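Local coordinates for cell division GTPase FtsZ, diverged (Clostridium botulinum C, PDB 3V3T), which belongs to the tubulin/FtsZ family of cytoskeletal GTPases, as a diverged relative of the cell division protein FtsZ, at residues I19-L24 / D43-A48. The protein carries 1 engineered substitution. Numbering follows the deposited sequence.
Sequences IVDTLL and DSLKHA
The carboxylate of D21 overlaps the backbone of K46 and H47, a worked example of how one acidic side chain on a helix can fasten an irregular loop. With CG anti to the backbone N (chi1 -161°), the carboxylate carbon is carried off the helix; its two oxygens then meet two successive amides. D21 OD2 accepts the K46 amide at 3.0 Å from K46 N, an almost straight bond (175°) that arrives on the syn side, somewhat out of the carboxylate plane. D21 OD1 offers its syn lone pair to the next amide, 2.8 Å from H47 N, in a more bent bond. The two bonds, one to each oxygen, should restrain rotation of the carboxylate.

Side chains close in around this polar pair. The H47 ring is turned 53° from the carboxylate plane and brings its edge to the helix backbone, where H47 CD2 lies 3.2 Å from D21 O. K46 CB sits over the centre of one face of the same ring, 3.8 Å above its plane. L24 CB packs on H47 CB, and L24 CD1 lies 3.5 Å from H47 O. L45 uses its CD2 methyl against D21 CB and CG, 4.0 Å from either atom, and also touches F34 of strand 31-36.

The contact thereby joins helix 14-26 to the loop between helix 39-43 and strand 51-53, in the Rossmann-like GTPase domain of the tubulin/FtsZ fold. On its other sides the helix is packed by V20 against strands 7-11 and 31-36 and by I19 against helix 172-187.

Chemically, the buried carboxylate has both oxygens paired with backbone N-H groups, and K46 NZ, 5.8 Å from D21 OD2, makes no direct ion pair with it; two amide donors would be expected to favour the ionised form of D21.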
loop_
_atom_site.group_PDB
_atom_site.type_symbol
_atom_site.label_atom_id
_atom_site.label_comp_id
_atom_site.label_asym_id
_atom_site.label_seq_id
_atom_site.Cartn_x
_atom_site.Cartn_y
_atom_site.Cartn_z
ATOM N N ILE A 19 -5.069 -7.216 -6.201
ATOM C CA ILE A 19 -5.216 -6.525 -4.936
ATOM C C ILE A 19 -6.378 -5.546 -4.969
ATOM O O ILE A 19 -7.215 -5.523 -4.066
ATOM C CB ILE A 19 -3.923 -5.795 -4.562
ATOM C CG1 ILE A 19 -2.858 -6.822 -4.141
ATOM C CG2 ILE A 19 -4.187 -4.807 -3.432
ATOM C CD1 ILE A 19 -1.455 -6.271 -4.066
ATOM N N VAL A 20 -6.443 -4.744 -6.023
ATOM C CA VAL A 20 -7.513 -3.761 -6.139
ATOM C C VAL A 20 -8.859 -4.409 -6.434
ATOM O O VAL A 20 -9.883 -3.981 -5.907
ATOM C CB VAL A 20 -7.154 -2.665 -7.165
ATOM C CG1 VAL A 20 -8.312 -1.674 -7.346
ATOM C CG2 VAL A 20 -5.919 -1.937 -6.677
ATOM N N ASP A 21 -8.850 -5.449 -7.265
ATOM C CA ASP A 21 -10.047 -6.231 -7.538
ATOM C C ASP A 21 -10.601 -6.813 -6.237
ATOM O O ASP A 21 -11.809 -6.816 -6.006
ATOM C CB ASP A 21 -9.699 -7.364 -8.499
ATOM C CG ASP A 21 -10.909 -7.930 -9.197
ATOM O OD1 ASP A 21 -11.891 -7.180 -9.373
ATOM O OD2 ASP A 21 -10.869 -9.119 -9.583
ATOM N N THR A 22 -9.714 -7.313 -5.382
ATOM C CA THR A 22 -10.138 -7.856 -4.091
ATOM C C THR A 22 -10.744 -6.769 -3.209
ATOM O O THR A 22 -11.814 -6.952 -2.635
ATOM C CB THR A 22 -8.967 -8.535 -3.348
ATOM O OG1 THR A 22 -8.591 -9.717 -4.056
ATOM C CG2 THR A 22 -9.366 -8.915 -1.923
ATOM N N LEU A 23 -10.064 -5.632 -3.109
ATOM C CA LEU A 23 -10.596 -4.514 -2.332
ATOM C C LEU A 23 -12.003 -4.108 -2.786
ATOM O O LEU A 23 -12.908 -3.937 -1.964
ATOM C CB LEU A 23 -9.645 -3.316 -2.375
ATOM C CG LEU A 23 -10.150 -2.022 -1.732
ATOM C CD1 LEU A 23 -10.626 -2.256 -0.296
ATOM C CD2 LEU A 23 -9.069 -0.935 -1.782
ATOM N N LEU A 24 -12.195 -3.975 -4.095
ATOM C CA LEU A 24 -13.489 -3.547 -4.617
ATOM C C LEU A 24 -14.601 -4.567 -4.318
ATOM O O LEU A 24 -15.773 -4.206 -4.236
ATOM C CB LEU A 24 -13.402 -3.240 -6.118
ATOM C CG LEU A 24 -12.608 -1.985 -6.512
ATOM C CD1 LEU A 24 -12.428 -1.895 -8.026
ATOM C CD2 LEU A 24 -13.314 -0.739 -5.990
ATOM N N ASP A 43 -9.323 -8.801 -18.653
ATOM C CA ASP A 43 -10.595 -9.462 -18.923
ATOM C C ASP A 43 -11.042 -10.353 -17.774
ATOM O O ASP A 43 -12.234 -10.617 -17.609
ATOM C CB ASP A 43 -10.527 -10.280 -20.218
ATOM C CG ASP A 43 -10.623 -9.413 -21.458
ATOM O OD1 ASP A 43 -11.246 -8.333 -21.373
ATOM O OD2 ASP A 43 -10.080 -9.809 -22.516
ATOM N N SER A 44 -10.086 -10.812 -16.979
ATOM C CA SER A 44 -10.390 -11.754 -15.914
ATOM C C SER A 44 -10.645 -11.083 -14.563
ATOM O O SER A 44 -10.927 -11.755 -13.571
ATOM C CB SER A 44 -9.282 -12.791 -15.799
ATOM O OG SER A 44 -9.575 -13.697 -14.754
ATOM N N LEU A 45 -10.548 -9.758 -14.528
ATOM C CA LEU A 45 -10.943 -8.991 -13.352
ATOM C C LEU A 45 -12.448 -9.148 -13.104
ATOM O O LEU A 45 -13.249 -9.153 -14.048
ATOM C CB LEU A 45 -10.594 -7.516 -13.553
ATOM C CG LEU A 45 -9.094 -7.176 -13.592
ATOM C CD1 LEU A 45 -8.864 -5.737 -14.030
ATOM C CD2 LEU A 45 -8.443 -7.436 -12.247
ATOM N N LYS A 46 -12.836 -9.278 -11.838
ATOM C CA LYS A 46 -14.251 -9.431 -11.498
ATOM C C LYS A 46 -14.983 -8.095 -11.372
ATOM O O LYS A 46 -16.136 -7.985 -11.772
ATOM C CB LYS A 46 -14.425 -10.214 -10.197
ATOM C CG LYS A 46 -13.992 -11.665 -10.270
ATOM C CD LYS A 46 -14.466 -12.441 -9.043
ATOM C CE LYS A 46 -13.970 -11.798 -7.750
ATOM N NZ LYS A 46 -14.415 -12.541 -6.529
ATOM N N HIS A 47 -14.304 -7.083 -10.835
ATOM C CA HIS A 47 -14.961 -5.843 -10.430
ATOM C C HIS A 47 -14.371 -4.595 -11.089
ATOM O O HIS A 47 -14.351 -3.510 -10.498
ATOM C CB HIS A 47 -14.869 -5.690 -8.904
ATOM C CG HIS A 47 -15.321 -6.896 -8.143
ATOM N ND1 HIS A 47 -16.579 -7.444 -8.291
ATOM C CD2 HIS A 47 -14.688 -7.657 -7.220
ATOM C CE1 HIS A 47 -16.697 -8.492 -7.497
ATOM N NE2 HIS A 47 -15.564 -8.641 -6.833
ATOM N N ALA A 48 -13.875 -4.733 -12.304
ATOM C CA ALA A 48 -13.232 -3.607 -12.955
ATOM C C ALA A 48 -14.221 -2.822 -13.815
ATOM O O ALA A 48 -14.690 -3.314 -14.841
ATOM C CB ALA A 48 -12.053 -4.086 -13.792
#